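Putative hemin ABC transport system, membrane protein (Burkholderia cenocepacia J2315, PDB 5B57) probably serves as the membrane-spanning permease subunit of an ABC importer that carries heme across the cell membrane. Local coordinates at residues A246-C251 against V298-S303; G144-A149 against T230-G235; G119-A124 against A134-V139. All blocks are in the same frame, centred on the assembly; numbering follows the deposited sequence. Where two conformers were deposited one is given.

In the fold
The three contacts lie within the all-helical FecCD fold and follow one another along the chain: interaction 3 closes first, then interaction 2, then interaction 1. Helix 283-305 links them. Its V298 methyl CG2 touches T121 and P136 of interaction 3, and one turn on V302 packs against A145 and W232 of interaction 2. The centre of interaction 1 is accordingly about 14 Å from that of interaction 2 and about 15 Å from that of interaction 3. Interactions 2 and 3 do not touch, their nearest atoms being about 8 Å apart, although helices 94-128 and 141-154 are consecutive. Together they join five helices and the loop before helix 141-154 within the permease subunit.

Interaction 1: residues A246-C251 against V298-S303; sequences AAVAPC and VGALVS. With DMU (decyl-beta-D-maltopyranoside), chain E.
The carbonyl oxygen of A300 is approached by both methyl groups of V248, CG1 at 3.8 Å and CG2 at 3.9 Å, so the fork of the valine straddles this polar backbone atom. V248 and A300 have the closest CA atoms of the two segments, which lie on helices 242-260 and 283-305 of the FecCD permease fold, both predicted to span the membrane and running antiparallel here; the axes of the two short segments are 8.7 Å apart at an angle of 151°. With CG1 of V248 anti to the backbone N (chi1 172°), the same methyl also reaches the CD2 branch of L301 at 4.1 Å, where the two side chains cross at about a right angle. One turn along, the C251 CB methylene meets the A300 CB methyl at 3.5 Å, and V248 CG1 touches the same methyl from a direction roughly at right angles. F174 of helix 168-188 touches both A300 and C251 and covers this side of the contact. S303 OG lies within hydrogen-bonding range of G299 O and of P170 O. On another face of helix 242-260, A249 CB rests 3.5 Å from C28 in the decyl chain of a bound maltoside. P250 has no amide hydrogen to give to the preceding turn, and the N of A247 also lacks its bond; the helix is kinked here. The contact is made by aliphatic groups and one backbone carbonyl oxygen, without a hydrogen bond across it, so it rests on van der Waals packing over a small area and should set little direction.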
# COMPACT_ATOMS: atom_id res chain seq x y z
N ALA A 246 -33.45 -5.49 -22.00
CA ALA A 246 -33.25 -6.71 -22.79
C ALA A 246 -31.79 -6.95 -23.13
O ALA A 246 -31.37 -8.10 -23.28
CB ALA A 246 -34.04 -6.63 -24.10
N ALA A 247 -31.04 -5.88 -23.35
CA ALA A 247 -29.63 -6.00 -23.69
C ALA A 247 -28.73 -5.94 -22.46
O ALA A 247 -27.78 -6.72 -22.36
CB ALA A 247 -29.25 -4.89 -24.67
N VAL A 248 -29.05 -5.07 -21.50
CA VAL A 248 -28.19 -4.86 -20.33
C VAL A 248 -28.19 -6.10 -19.42
O VAL A 248 -27.13 -6.57 -18.98
CB VAL A 248 -28.65 -3.61 -19.56
CG1 VAL A 248 -27.92 -3.49 -18.23
CG2 VAL A 248 -28.42 -2.41 -20.42
N ALA A 249 -29.38 -6.64 -19.12
CA ALA A 249 -29.55 -7.75 -18.20
C ALA A 249 -28.70 -8.96 -18.57
O ALA A 249 -27.94 -9.44 -17.72
CB ALA A 249 -31.04 -8.13 -18.10
N PRO A 250 -28.78 -9.51 -19.80
CA PRO A 250 -27.94 -10.69 -20.12
C PRO A 250 -26.45 -10.44 -19.97
O PRO A 250 -25.72 -11.32 -19.50
CB PRO A 250 -28.32 -11.02 -21.57
CG PRO A 250 -29.04 -9.84 -22.07
CD PRO A 250 -29.72 -9.23 -20.90
N CYS A 251 -25.97 -9.25 -20.35
CA CYS A 251 -24.61 -8.87 -20.01
C CYS A 251 -24.34 -9.04 -18.52
O CYS A 251 -23.43 -9.78 -18.12
CB CYS A 251 -24.36 -7.43 -20.44
SG CYS A 251 -24.08 -7.24 -22.18
N VAL A 298 -20.12 -4.23 -15.47
CA VAL A 298 -20.06 -2.80 -15.21
C VAL A 298 -20.26 -2.00 -16.50
O VAL A 298 -20.95 -0.97 -16.51
CB VAL A 298 -18.74 -2.44 -14.52
CG1 VAL A 298 -18.61 -0.93 -14.33
CG2 VAL A 298 -18.64 -3.15 -13.19
N GLY A 299 -19.67 -2.46 -17.60
CA GLY A 299 -19.82 -1.70 -18.84
C GLY A 299 -21.26 -1.63 -19.29
O GLY A 299 -21.73 -0.59 -19.75
N ALA A 300 -21.99 -2.74 -19.17
CA ALA A 300 -23.41 -2.72 -19.44
C ALA A 300 -24.14 -1.74 -18.53
O ALA A 300 -25.09 -1.09 -18.98
CB ALA A 300 -23.99 -4.12 -19.26
N LEU A 301 -23.72 -1.60 -17.28
CA LEU A 301 -24.51 -0.85 -16.30
C LEU A 301 -24.28 0.64 -16.40
O LEU A 301 -25.24 1.43 -16.42
CB LEU A 301 -24.20 -1.33 -14.89
CG LEU A 301 -24.80 -2.70 -14.67
CD1 LEU A 301 -24.26 -3.37 -13.40
CD2 LEU A 301 -26.30 -2.51 -14.63
N VAL A 302 -23.02 1.06 -16.43
CA VAL A 302 -22.69 2.46 -16.63
C VAL A 302 -23.33 2.96 -17.91
O VAL A 302 -23.66 4.14 -18.02
CB VAL A 302 -21.17 2.64 -16.63
CG1 VAL A 302 -20.80 4.10 -16.50
CG2 VAL A 302 -20.58 1.89 -15.49
N SER A 303 -23.56 2.06 -18.88
CA SER A 303 -24.08 2.45 -20.19
C SER A 303 -25.46 3.06 -20.10
O SER A 303 -25.83 3.89 -20.94
CB SER A 303 -24.14 1.26 -21.14
OG SER A 303 -22.87 1.03 -21.73
C1 DMU E . -37.61 -8.19 -22.37
C2 DMU E . -38.59 -7.18 -22.90
C3 DMU E . -39.94 -7.34 -22.19
C4 DMU E . -39.77 -7.32 -20.65
O5 DMU E . -38.76 -8.28 -20.25
C6 DMU E . -37.48 -8.01 -20.87
O7 DMU E . -40.82 -6.29 -22.60
O16 DMU E . -36.49 -8.91 -20.38
C18 DMU E . -35.61 -8.26 -19.46
C19 DMU E . -35.67 -8.98 -18.12
C22 DMU E . -34.91 -8.21 -17.06
C25 DMU E . -34.59 -9.11 -15.86
C28 DMU E . -33.13 -8.98 -15.45
C31 DMU E . -32.47 -10.35 -15.26
C34 DMU E . -31.68 -10.41 -13.94
C37 DMU E . -30.49 -11.38 -14.04
C40 DMU E . -29.44 -11.09 -12.95
C43 DMU E . -29.68 -11.93 -11.71
O49 DMU E . -36.33 -8.01 -23.00
O55 DMU E . -38.75 -7.33 -24.32
C57 DMU E . -41.09 -7.63 -19.92
O61 DMU E . -41.97 -6.50 -20.00
C5 DMU E . -42.14 -6.38 -24.65
C7 DMU E . -42.20 -4.89 -24.97
C8 DMU E . -43.22 -4.17 -24.09
C9 DMU E . -43.00 -4.51 -22.63
O1 DMU E . -43.13 -5.92 -22.44
C10 DMU E . -42.09 -6.65 -23.13
O2 DMU E . -43.10 -2.75 -24.27
O3 DMU E . -40.98 -6.96 -25.29
O4 DMU E . -42.56 -4.72 -26.35
C11 DMU E . -44.02 -3.79 -21.76
O6 DMU E . -44.97 -3.11 -22.61

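Interaction 2: residues G144-A149 against T230-G235; sequences GAALGA and TFWSLG
W232 spans the gap between two antiparallel helices of the FecCD fold, 223-234 and 141-154; the axes of the two short segments are 11.3 Å apart and are bridged by an indole meeting three alanines. Its CB points toward helix 141-154, and with CG anti to the backbone N (chi1 -177°) the ring system extends toward that helix. Of the five-membered ring, NE1 stays 4.2 Å from A149 CB, while the shared atom CE2 is nearer, at 3.7 Å. The six-membered ring carries most of the contact. A149 CB sits over one face, 3.7 Å from the ring centroid and only 16° off the normal, a CH-pi contact displaced toward the rim. CZ2, besides lying under that methyl, packs against V302 O of helix 283-305. Farthest along, CZ3 and CH2 lie against A146, whose CA, like A145 C, stands obliquely to the ring, and CZ3 also meets the A146 CB methyl. Small residues in helix 141-154 thus let the indole reach the helix backbone. W232 was modelled in two conformers, and this description holds for one of them. T230 and L234, flanking the tryptophan, pack against a second subunit, another copy of the protein. The outermost ring carbon, CH2, comes nearest A146 CA, with A146 N at 3.5 Å.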
# COMPACT_ATOMS: atom_id res chain seq x y z
N GLY A 144 -14.12 4.52 -20.10
CA GLY A 144 -14.49 4.34 -21.49
C GLY A 144 -15.97 4.59 -21.73
O GLY A 144 -16.35 5.13 -22.78
N ALA A 145 -16.82 4.18 -20.78
CA ALA A 145 -18.23 4.51 -20.88
C ALA A 145 -18.39 6.03 -21.00
O ALA A 145 -18.98 6.52 -21.97
CB ALA A 145 -18.98 3.96 -19.66
N ALA A 146 -17.78 6.77 -20.07
CA ALA A 146 -17.85 8.22 -20.08
C ALA A 146 -17.16 8.82 -21.30
O ALA A 146 -17.60 9.88 -21.79
CB ALA A 146 -17.24 8.77 -18.80
N LEU A 147 -16.11 8.19 -21.83
CA LEU A 147 -15.58 8.69 -23.10
C LEU A 147 -16.57 8.44 -24.23
O LEU A 147 -16.91 9.36 -24.98
CB LEU A 147 -14.22 8.06 -23.44
CG LEU A 147 -13.56 8.59 -24.72
CD1 LEU A 147 -13.40 10.12 -24.70
CD2 LEU A 147 -12.22 7.93 -24.98
N GLY A 148 -17.06 7.21 -24.36
CA GLY A 148 -17.97 6.89 -25.45
C GLY A 148 -19.29 7.63 -25.36
O GLY A 148 -19.84 8.07 -26.37
N ALA A 149 -19.80 7.78 -24.14
CA ALA A 149 -21.01 8.56 -23.93
C ALA A 149 -20.82 10.03 -24.34
O ALA A 149 -21.73 10.63 -24.92
CB ALA A 149 -21.45 8.46 -22.48
N THR A 230 -23.73 16.27 -17.94
CA THR A 230 -23.78 16.36 -16.48
C THR A 230 -24.89 15.48 -15.92
O THR A 230 -24.70 14.86 -14.87
CB THR A 230 -23.94 17.81 -16.00
OG1 THR A 230 -25.32 18.16 -16.05
CG2 THR A 230 -23.17 18.77 -16.85
N PHE A 231 -26.03 15.38 -16.60
CA PHE A 231 -27.08 14.49 -16.08
C PHE A 231 -26.61 13.04 -16.07
O PHE A 231 -26.73 12.34 -15.05
CB PHE A 231 -28.36 14.63 -16.90
CG PHE A 231 -29.20 13.38 -16.90
CD1 PHE A 231 -30.09 13.13 -15.85
CD2 PHE A 231 -29.08 12.43 -17.94
CE1 PHE A 231 -30.85 11.98 -15.83
CE2 PHE A 231 -29.83 11.27 -17.92
CZ PHE A 231 -30.73 11.04 -16.86
N TRP A 232 -26.09 12.57 -17.21
CA TRP A 232 -25.54 11.21 -17.29
C TRP A 232 -24.43 11.01 -16.27
O TRP A 232 -24.29 9.92 -15.71
CB TRP A 232 -25.05 10.96 -18.71
CG TRP A 232 -24.53 9.59 -19.01
CD1 TRP A 232 -25.24 8.53 -19.52
CD2 TRP A 232 -23.18 9.12 -18.86
NE1 TRP A 232 -24.40 7.43 -19.68
CE2 TRP A 232 -23.14 7.78 -19.28
CE3 TRP A 232 -22.00 9.72 -18.41
CZ2 TRP A 232 -22.00 7.04 -19.26
CZ3 TRP A 232 -20.88 8.98 -18.40
CH2 TRP A 232 -20.88 7.65 -18.81
N SER A 233 -23.64 12.05 -16.00
CA SER A 233 -22.51 11.95 -15.08
C SER A 233 -22.91 12.05 -13.61
O SER A 233 -22.08 11.77 -12.74
CB SER A 233 -21.47 13.04 -15.38
OG SER A 233 -21.76 14.27 -14.72
N LEU A 234 -24.13 12.44 -13.31
CA LEU A 234 -24.59 12.36 -11.94
C LEU A 234 -25.26 11.01 -11.65
O LEU A 234 -25.57 10.71 -10.49
CB LEU A 234 -25.53 13.53 -11.64
CG LEU A 234 -24.97 14.95 -11.78
CD1 LEU A 234 -26.03 16.04 -11.56
CD2 LEU A 234 -23.78 15.19 -10.86
N GLY A 235 -25.45 10.16 -12.67
CA GLY A 235 -26.12 8.88 -12.46
C GLY A 235 -27.64 8.97 -12.30
O GLY A 235 -28.14 9.68 -11.42

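Interaction 3: residues G119-A124 against A134-V139; sequences GATGAA and ADPGLV
P136 presents CG of its ring to the backbone at G122 and to the T121 side chain of helix 94-128, in a helix-loop packing of the FecCD fold whose loop side contains an Asx turn at D135. The compact part of the contact is small and centred on one carbon. CG of P136 lies 3.5 Å from G122 N and is equally near G122 CA, while CD follows at 3.9 Å from the same CA. Having no side chain, the glycine lets the pyrrolidine come directly against the helix backbone, with the CA atoms of G122 and P136 only 5.2 Å apart. T121 adds to this on one flank: its OG1 is 3.6 Å from P136 CG, the two side chains crossing obliquely. That oxygen stands between the backbone N and the carbonyl carbon (chi1 48°), a rotation that lets it bond to G117 O one turn back in the helix; toward the proline ring carbons it makes only van der Waals contact. V298 of helix 283-305 packs on both T121 and P136 and covers this buried side. Away from the proline the fit is looser. A134 approaches the helix with its backbone, its O remaining 4.4 Å from G122 O, and a weak hydrogen bond from Q126 NE2 serves that carbonyl. No hydrogen bond crosses between the two segments. Farther out, D135, G137 and L138 are partly exposed and do not touch segment 119-124. The CB of D135 points away from the helix, and its carboxylate folds back on its own loop: OD1 accepts G137 N at 2.8 Å, with an N-H...O angle of 154°, on its anti side and 16° out of the carboxylate plane.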
# COMPACT_ATOMS: atom_id res chain seq x y z
N GLY A 119 -22.42 -4.81 -6.55
CA GLY A 119 -22.12 -5.65 -5.40
C GLY A 119 -21.26 -6.85 -5.75
O GLY A 119 -20.20 -7.08 -5.13
N ALA A 120 -21.67 -7.62 -6.76
CA ALA A 120 -20.99 -8.84 -7.15
C ALA A 120 -19.63 -8.55 -7.79
O ALA A 120 -18.64 -9.21 -7.47
CB ALA A 120 -21.87 -9.65 -8.11
N THR A 121 -19.55 -7.60 -8.71
CA THR A 121 -18.25 -7.34 -9.33
C THR A 121 -17.27 -6.76 -8.32
O THR A 121 -16.06 -6.99 -8.43
CB THR A 121 -18.37 -6.40 -10.55
OG1 THR A 121 -19.19 -5.26 -10.24
CG2 THR A 121 -18.94 -7.15 -11.77
N GLY A 122 -17.76 -6.04 -7.31
CA GLY A 122 -16.86 -5.51 -6.29
C GLY A 122 -16.28 -6.62 -5.42
O GLY A 122 -15.07 -6.66 -5.16
N ALA A 123 -17.16 -7.52 -4.96
CA ALA A 123 -16.73 -8.72 -4.25
C ALA A 123 -15.64 -9.46 -5.02
O ALA A 123 -14.62 -9.86 -4.44
CB ALA A 123 -17.93 -9.62 -3.99
N ALA A 124 -15.82 -9.61 -6.34
CA ALA A 124 -14.81 -10.30 -7.13
C ALA A 124 -13.51 -9.51 -7.16
O ALA A 124 -12.43 -10.06 -6.87
CB ALA A 124 -15.32 -10.56 -8.55
N ALA A 134 -10.48 -2.29 -3.56
CA ALA A 134 -10.60 -2.35 -5.01
C ALA A 134 -12.05 -2.09 -5.40
O ALA A 134 -12.96 -2.79 -4.95
CB ALA A 134 -10.10 -3.70 -5.53
N ASP A 135 -12.28 -1.05 -6.21
CA ASP A 135 -13.59 -0.77 -6.79
C ASP A 135 -13.69 -1.36 -8.19
O ASP A 135 -12.67 -1.47 -8.90
CB ASP A 135 -13.85 0.74 -6.87
CG ASP A 135 -15.29 1.09 -7.28
OD1 ASP A 135 -15.59 1.11 -8.49
OD2 ASP A 135 -16.13 1.35 -6.38
N PRO A 136 -14.89 -1.76 -8.62
CA PRO A 136 -15.05 -2.31 -9.97
C PRO A 136 -14.62 -1.36 -11.06
O PRO A 136 -14.40 -1.80 -12.19
CB PRO A 136 -16.55 -2.59 -10.06
CG PRO A 136 -16.94 -2.90 -8.68
CD PRO A 136 -16.08 -2.02 -7.79
N GLY A 137 -14.50 -0.07 -10.76
CA GLY A 137 -14.14 0.90 -11.78
C GLY A 137 -12.78 0.64 -12.38
O GLY A 137 -12.64 0.57 -13.61
N LEU A 138 -11.78 0.43 -11.52
CA LEU A 138 -10.35 0.32 -11.82
C LEU A 138 -9.98 -0.46 -13.09
O LEU A 138 -8.89 -0.27 -13.65
CB LEU A 138 -9.64 -0.35 -10.65
CG LEU A 138 -9.77 0.24 -9.26
CD1 LEU A 138 -8.88 -0.57 -8.33
CD2 LEU A 138 -9.37 1.71 -9.28
N VAL A 139 -10.87 -1.36 -13.52
CA VAL A 139 -10.63 -2.15 -14.73
C VAL A 139 -10.32 -1.24 -15.91
O VAL A 139 -9.40 -1.49 -16.69
CB VAL A 139 -11.84 -3.05 -15.02
CG1 VAL A 139 -11.58 -3.91 -16.25
CG2 VAL A 139 -12.15 -3.92 -13.81